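Long-range contacts in ABC transporter substrate-binding protein (Rhizobium radiobacter, PDB 6TFX), which binds a mannityl-opine-type sugar-amino acid conjugate, serving as the solute-binding protein of an ABC importer in a bacterial plant pathogen: residues A272-A277 and A351-G356; N419-Q424 and K446-N451. One frame throughout, in Å; residues are numbered along the deposited sequence.

Interaction 1 (A272-A277 and A351-G356); sequences AHTVNA and AQVAEG
Gln352 shows how one side-chain amide can read both polar groups of a single backbone residue. Its OE1 accepts the backbone N-H of Asn276 (OE1 to N 2.8 Å, 161° at the hydrogen), with the donor standing above the carbonyl plane, while its NE2 donates to Asn276 O at 3.1 Å and 164°. The chain is extended beyond CG (chi2 -173°), which sends CD away from its own helix toward Asn276. Together the two bonds fix the rotation of the amide.

A third polar link is weaker: Thr274 OG1, anti to its backbone N, gives a weak hydrogen bond to Gln352 O at 3.1 Å.

The apolar part is led by Val275 and Val353, side by side and pointing the same way, CG1 to CG1 3.6 Å in one of two conformers of Val275. Thr274 adds its CG2, 3.9 Å from Val353 CB, and its CB, 3.7 Å from Gly356 CA. Phe358 of strand 358-365 touches both Thr274 and Val353.

The turn is thereby docked on the C-terminal part of helix 340-353. It is a type I beta turn, Ala272 to Val275, between two helices, followed by an N-cap in which Asn276 OD1 accepts from Gln279 N at the start of helix 277-284.

Interaction 2 (N419-Q424 and K446-N451); sequences NVADKQ and KLIVSN
The carboxamide of Gln424 offers one flat face to Leu447, whose methyl CD1 lies over it, 3.5 Å from both Gln424 CD and OE1 and 3.7 Å from NE2. This is the packing of a helical hairpin. Helices 422-430 and 434-450 follow each other through a short loop, and the turn leading into the first, with Ala421 at the N-cap position, lies against the last turn of the second.

The side chains of Gln424 and Leu447 cross at about a right angle. At the rim, Gln424 NE2 is hydrogen-bonded to Glu443. The bend of the Gln424 chain at chi2 (77°) turns CD back toward the leucine.

The second flat group is the amide of Asn451. Val420 meets it tip to tip, with CG2 over the face at the nitrogen, 3.5 Å from Asn451 ND2. The edge of the same amide is spent on its own helix: ND2 donates to Leu447 O at 2.8 Å and 170°, with that oxygen almost in the amide plane. Leu447 O also accepts from Asn451 N, so two N-H groups of one residue grip it, and Val420 CG1 packs 3.7 Å from it.

Cys418 and Cys453, the residues of a magnesium site, flank the hairpin just beyond Val420 and Asn451, and the Val420 side chain approaches the ion to about 3 Å.

Deeper in, contact is purely apolar. Ile448 is also touched by Leu396 and Tyr400 of helix 392-400. Ala421 CB packs against the CG1-CD1 branch of Ile448, 4.0 Å from Ile448 CG1 and 4.1 Å from Ile448 CD1.

Interaction 1 closes along the chain before interaction 2 opens. Their centres are 23 Å apart and their nearest atoms about 7 Å, with no direct touch. Segment 272-277 packs on strand 454-467 of the mixed sheet, Ala272 and Val275 touching its Ile455 and Ala272 also Val452, and the helix carrying 446-451 leads into that same strand. A second tie runs from Arg268, in the helix leading into interaction 1, to the backbone oxygen of Asn451 in interaction 2. Interaction 1 lies away from the annotated sites, about 13 Å from the side chain of Gln352 to the opine, while interaction 2 sits beside the magnesium bound at Cys418 and Cys453.

Interaction 1 (A272-A277 and A351-G356)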
loop_
_atom_site.group_PDB
_atom_site.type_symbol
_atom_site.label_atom_id
_atom_site.label_comp_id
_atom_site.label_asym_id
_atom_site.label_seq_id
_atom_site.Cartn_x
_atom_site.Cartn_y
_atom_site.Cartn_z
ATOM N N ALA A 272 7.707 9.106 -22.208
ATOM C CA ALA A 272 8.742 8.384 -21.453
ATOM C C ALA A 272 10.125 9.029 -21.649
ATOM O O ALA A 272 10.932 9.022 -20.710
ATOM C CB ALA A 272 8.794 6.923 -21.884
ATOM N N HIS A 273 10.386 9.588 -22.853
ATOM C CA HIS A 273 11.683 10.247 -23.159
ATOM C C HIS A 273 11.811 11.658 -22.545
ATOM O O HIS A 273 12.891 12.256 -22.626
ATOM C CB HIS A 273 11.960 10.303 -24.677
ATOM C CG HIS A 273 12.347 8.987 -25.271
ATOM N ND1 HIS A 273 13.500 8.329 -24.880
ATOM C CD2 HIS A 273 11.752 8.274 -26.256
ATOM C CE1 HIS A 273 13.550 7.221 -25.615
ATOM N NE2 HIS A 273 12.530 7.148 -26.460
ATOM N N THR A 274 10.717 12.214 -21.964
ATOM C CA THR A 274 10.865 13.537 -21.378
ATOM C C THR A 274 10.603 13.530 -19.844
ATOM O O THR A 274 10.426 14.598 -19.246
ATOM C CB THR A 274 10.077 14.593 -22.158
ATOM O OG1 THR A 274 10.416 15.895 -21.636
ATOM C CG2 THR A 274 8.566 14.341 -22.157
ATOM N N VAL A 275 10.617 12.330 -19.222
ATOM C CA VAL A 275 10.573 12.241 -17.765
ATOM C C VAL A 275 12.004 11.883 -17.356
ATOM O O VAL A 275 12.730 11.200 -18.103
ATOM C CB VAL A 275 9.530 11.259 -17.173
ATOM C CG1 VAL A 275 8.111 11.632 -17.582
ATOM C CG2 VAL A 275 9.847 9.822 -17.548
ATOM N N ASN A 276 12.407 12.328 -16.170
ATOM C CA ASN A 276 13.760 12.033 -15.729
ATOM C C ASN A 276 13.728 11.615 -14.270
ATOM O O ASN A 276 13.869 12.437 -13.371
ATOM C CB ASN A 276 14.679 13.231 -15.986
ATOM C CG ASN A 276 16.135 12.858 -15.886
ATOM O OD1 ASN A 276 16.530 11.981 -15.104
ATOM N ND2 ASN A 276 16.967 13.525 -16.673
ATOM N N ALA A 277 13.553 10.320 -14.040
ATOM C CA ALA A 277 13.453 9.805 -12.679
ATOM C C ALA A 277 14.735 10.039 -11.882
ATOM O O ALA A 277 14.670 10.386 -10.689
ATOM C CB ALA A 277 13.097 8.322 -12.719
ATOM N N ALA A 351 6.647 20.002 -14.854
ATOM C CA ALA A 351 7.771 20.840 -15.321
ATOM C C ALA A 351 8.684 20.059 -16.287
ATOM O O ALA A 351 9.125 20.609 -17.310
ATOM C CB ALA A 351 8.576 21.347 -14.131
ATOM N N GLN A 352 8.962 18.780 -15.973
ATOM C CA GLN A 352 9.842 17.992 -16.826
ATOM C C GLN A 352 9.287 17.753 -18.218
ATOM O O GLN A 352 10.031 17.847 -19.204
ATOM C CB GLN A 352 10.169 16.628 -16.210
ATOM C CG GLN A 352 11.049 16.704 -14.964
ATOM C CD GLN A 352 11.458 15.297 -14.547
ATOM O OE1 GLN A 352 10.804 14.283 -14.884
ATOM N NE2 GLN A 352 12.552 15.199 -13.815
ATOM N N VAL A 353 8.002 17.373 -18.303
ATOM C CA VAL A 353 7.456 16.923 -19.586
ATOM C C VAL A 353 7.215 18.076 -20.570
ATOM O O VAL A 353 7.087 17.838 -21.774
ATOM C CB VAL A 353 6.233 15.991 -19.446
ATOM C CG1 VAL A 353 6.578 14.785 -18.579
ATOM C CG2 VAL A 353 4.997 16.726 -18.934
ATOM N N ALA A 354 7.217 19.315 -20.075
ATOM C CA ALA A 354 7.117 20.479 -20.967
ATOM C C ALA A 354 8.316 20.528 -21.933
ATOM O O ALA A 354 8.186 21.003 -23.059
ATOM C CB ALA A 354 7.091 21.754 -20.145
ATOM N N GLU A 355 9.480 20.030 -21.500
ATOM C CA GLU A 355 10.672 20.032 -22.346
ATOM C C GLU A 355 10.492 19.218 -23.637
ATOM O O GLU A 355 10.995 19.618 -24.688
ATOM C CB GLU A 355 11.884 19.529 -21.538
ATOM C CG GLU A 355 13.193 20.122 -21.998
ATOM C CD GLU A 355 13.295 21.635 -21.909
ATOM O OE1 GLU A 355 12.876 22.223 -20.884
ATOM O OE2 GLU A 355 13.801 22.232 -22.884
ATOM N N GLY A 356 9.748 18.113 -23.538
ATOM C CA GLY A 356 9.501 17.218 -24.659
ATOM C C GLY A 356 8.226 17.487 -25.421
ATOM O O GLY A 356 7.878 16.715 -26.314
#

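Interaction 2 (N419-Q424 and K446-N451)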
loop_
_atom_site.group_PDB
_atom_site.type_symbol
_atom_site.label_atom_id
_atom_site.label_comp_id
_atom_site.label_asym_id
_atom_site.label_seq_id
_atom_site.Cartn_x
_atom_site.Cartn_y
_atom_site.Cartn_z
ATOM N N ASN A 419 -2.435 -5.366 -21.362
ATOM C CA ASN A 419 -2.794 -6.768 -21.583
ATOM C C ASN A 419 -1.616 -7.560 -22.192
ATOM O O ASN A 419 -1.687 -8.792 -22.273
ATOM C CB ASN A 419 -4.066 -6.906 -22.428
ATOM C CG ASN A 419 -3.975 -6.399 -23.852
ATOM O OD1 ASN A 419 -2.991 -5.783 -24.283
ATOM N ND2 ASN A 419 -5.023 -6.639 -24.618
ATOM N N VAL A 420 -0.514 -6.868 -22.501
ATOM C CA VAL A 420 0.645 -7.411 -23.235
ATOM C C VAL A 420 1.383 -8.552 -22.523
ATOM O O VAL A 420 2.037 -9.371 -23.203
ATOM C CB VAL A 420 1.643 -6.290 -23.655
ATOM C CG1 VAL A 420 2.423 -5.704 -22.466
ATOM C CG2 VAL A 420 2.575 -6.753 -24.785
ATOM N N ALA A 421 1.308 -8.588 -21.185
ATOM C CA ALA A 421 2.091 -9.548 -20.413
ATOM C C ALA A 421 1.258 -10.625 -19.728
ATOM O O ALA A 421 1.778 -11.333 -18.856
ATOM C CB ALA A 421 2.914 -8.778 -19.384
ATOM N N ASP A 422 -0.034 -10.780 -20.115
ATOM C CA ASP A 422 -0.885 -11.761 -19.434
ATOM C C ASP A 422 -0.328 -13.161 -19.380
ATOM O O ASP A 422 -0.340 -13.775 -18.318
ATOM C CB ASP A 422 -2.260 -11.842 -20.073
ATOM C CG ASP A 422 -3.198 -10.709 -19.753
ATOM O OD1 ASP A 422 -2.772 -9.745 -19.054
ATOM O OD2 ASP A 422 -4.354 -10.781 -20.187
ATOM N N LYS A 423 0.140 -13.685 -20.533
ATOM C CA LYS A 423 0.637 -15.061 -20.559
ATOM C C LYS A 423 1.869 -15.247 -19.685
ATOM O O LYS A 423 1.978 -16.268 -19.006
ATOM C CB LYS A 423 0.941 -15.502 -22.004
ATOM C CG LYS A 423 -0.291 -15.436 -22.924
ATOM C CD LYS A 423 -1.444 -16.351 -22.506
ATOM C CE LYS A 423 -2.754 -15.904 -23.111
ATOM N NZ LYS A 423 -3.836 -16.895 -22.875
ATOM N N GLN A 424 2.786 -14.265 -19.675
ATOM C CA GLN A 424 4.002 -14.366 -18.850
ATOM C C GLN A 424 3.667 -14.296 -17.362
ATOM O O GLN A 424 4.234 -15.028 -16.550
ATOM C CB GLN A 424 4.989 -13.246 -19.213
ATOM C CG GLN A 424 5.608 -13.416 -20.607
ATOM C CD GLN A 424 4.702 -13.045 -21.767
ATOM O OE1 GLN A 424 3.678 -12.381 -21.605
ATOM N NE2 GLN A 424 5.082 -13.439 -22.983
ATOM N N LYS A 446 9.795 -6.427 -19.162
ATOM C CA LYS A 446 10.333 -5.923 -20.435
ATOM C C LYS A 446 9.200 -5.585 -21.405
ATOM O O LYS A 446 9.263 -4.560 -22.109
ATOM C CB LYS A 446 11.276 -6.951 -21.063
ATOM C CG LYS A 446 12.602 -7.054 -20.318
ATOM C CD LYS A 446 13.580 -7.891 -21.122
ATOM C CE LYS A 446 14.985 -7.815 -20.558
ATOM N NZ LYS A 446 15.081 -8.532 -19.269
ATOM N N LEU A 447 8.151 -6.428 -21.440
ATOM C CA LEU A 447 7.029 -6.172 -22.344
ATOM C C LEU A 447 6.256 -4.946 -21.914
ATOM O O LEU A 447 5.797 -4.176 -22.760
ATOM C CB LEU A 447 6.075 -7.375 -22.345
ATOM C CG LEU A 447 6.600 -8.634 -23.042
ATOM C CD1 LEU A 447 5.794 -9.860 -22.641
ATOM C CD2 LEU A 447 6.606 -8.468 -24.561
ATOM N N ILE A 448 6.046 -4.786 -20.595
ATOM C CA ILE A 448 5.245 -3.627 -20.121
ATOM C C ILE A 448 6.035 -2.324 -20.352
ATOM O O ILE A 448 5.467 -1.308 -20.775
ATOM C CB ILE A 448 4.893 -3.818 -18.627
ATOM C CG1 ILE A 448 4.021 -5.105 -18.434
ATOM C CG2 ILE A 448 4.210 -2.551 -18.049
ATOM C CD1 ILE A 448 4.037 -5.676 -17.020
ATOM N N VAL A 449 7.345 -2.357 -20.067
ATOM C CA VAL A 449 8.202 -1.189 -20.281
ATOM C C VAL A 449 8.238 -0.815 -21.771
ATOM O O VAL A 449 8.077 0.372 -22.113
ATOM C CB VAL A 449 9.637 -1.466 -19.757
ATOM C CG1 VAL A 449 10.628 -0.410 -20.256
ATOM C CG2 VAL A 449 9.643 -1.516 -18.236
ATOM N N SER A 450 8.513 -1.807 -22.650
ATOM C CA SER A 450 8.674 -1.522 -24.092
ATOM C C SER A 450 7.398 -1.063 -24.766
ATOM O O SER A 450 7.462 -0.275 -25.720
ATOM C CB SER A 450 9.286 -2.717 -24.814
ATOM O OG SER A 450 8.382 -3.804 -24.832
ATOM N N ASN A 451 6.223 -1.518 -24.274
ATOM C CA ASN A 451 4.946 -1.040 -24.837
ATOM C C ASN A 451 4.559 0.301 -24.177
ATOM O O ASN A 451 3.564 0.931 -24.563
ATOM C CB ASN A 451 3.871 -2.102 -24.644
ATOM C CG ASN A 451 4.037 -3.163 -25.696
ATOM O OD1 ASN A 451 3.533 -3.022 -26.812
ATOM N ND2 ASN A 451 4.823 -4.205 -25.405
#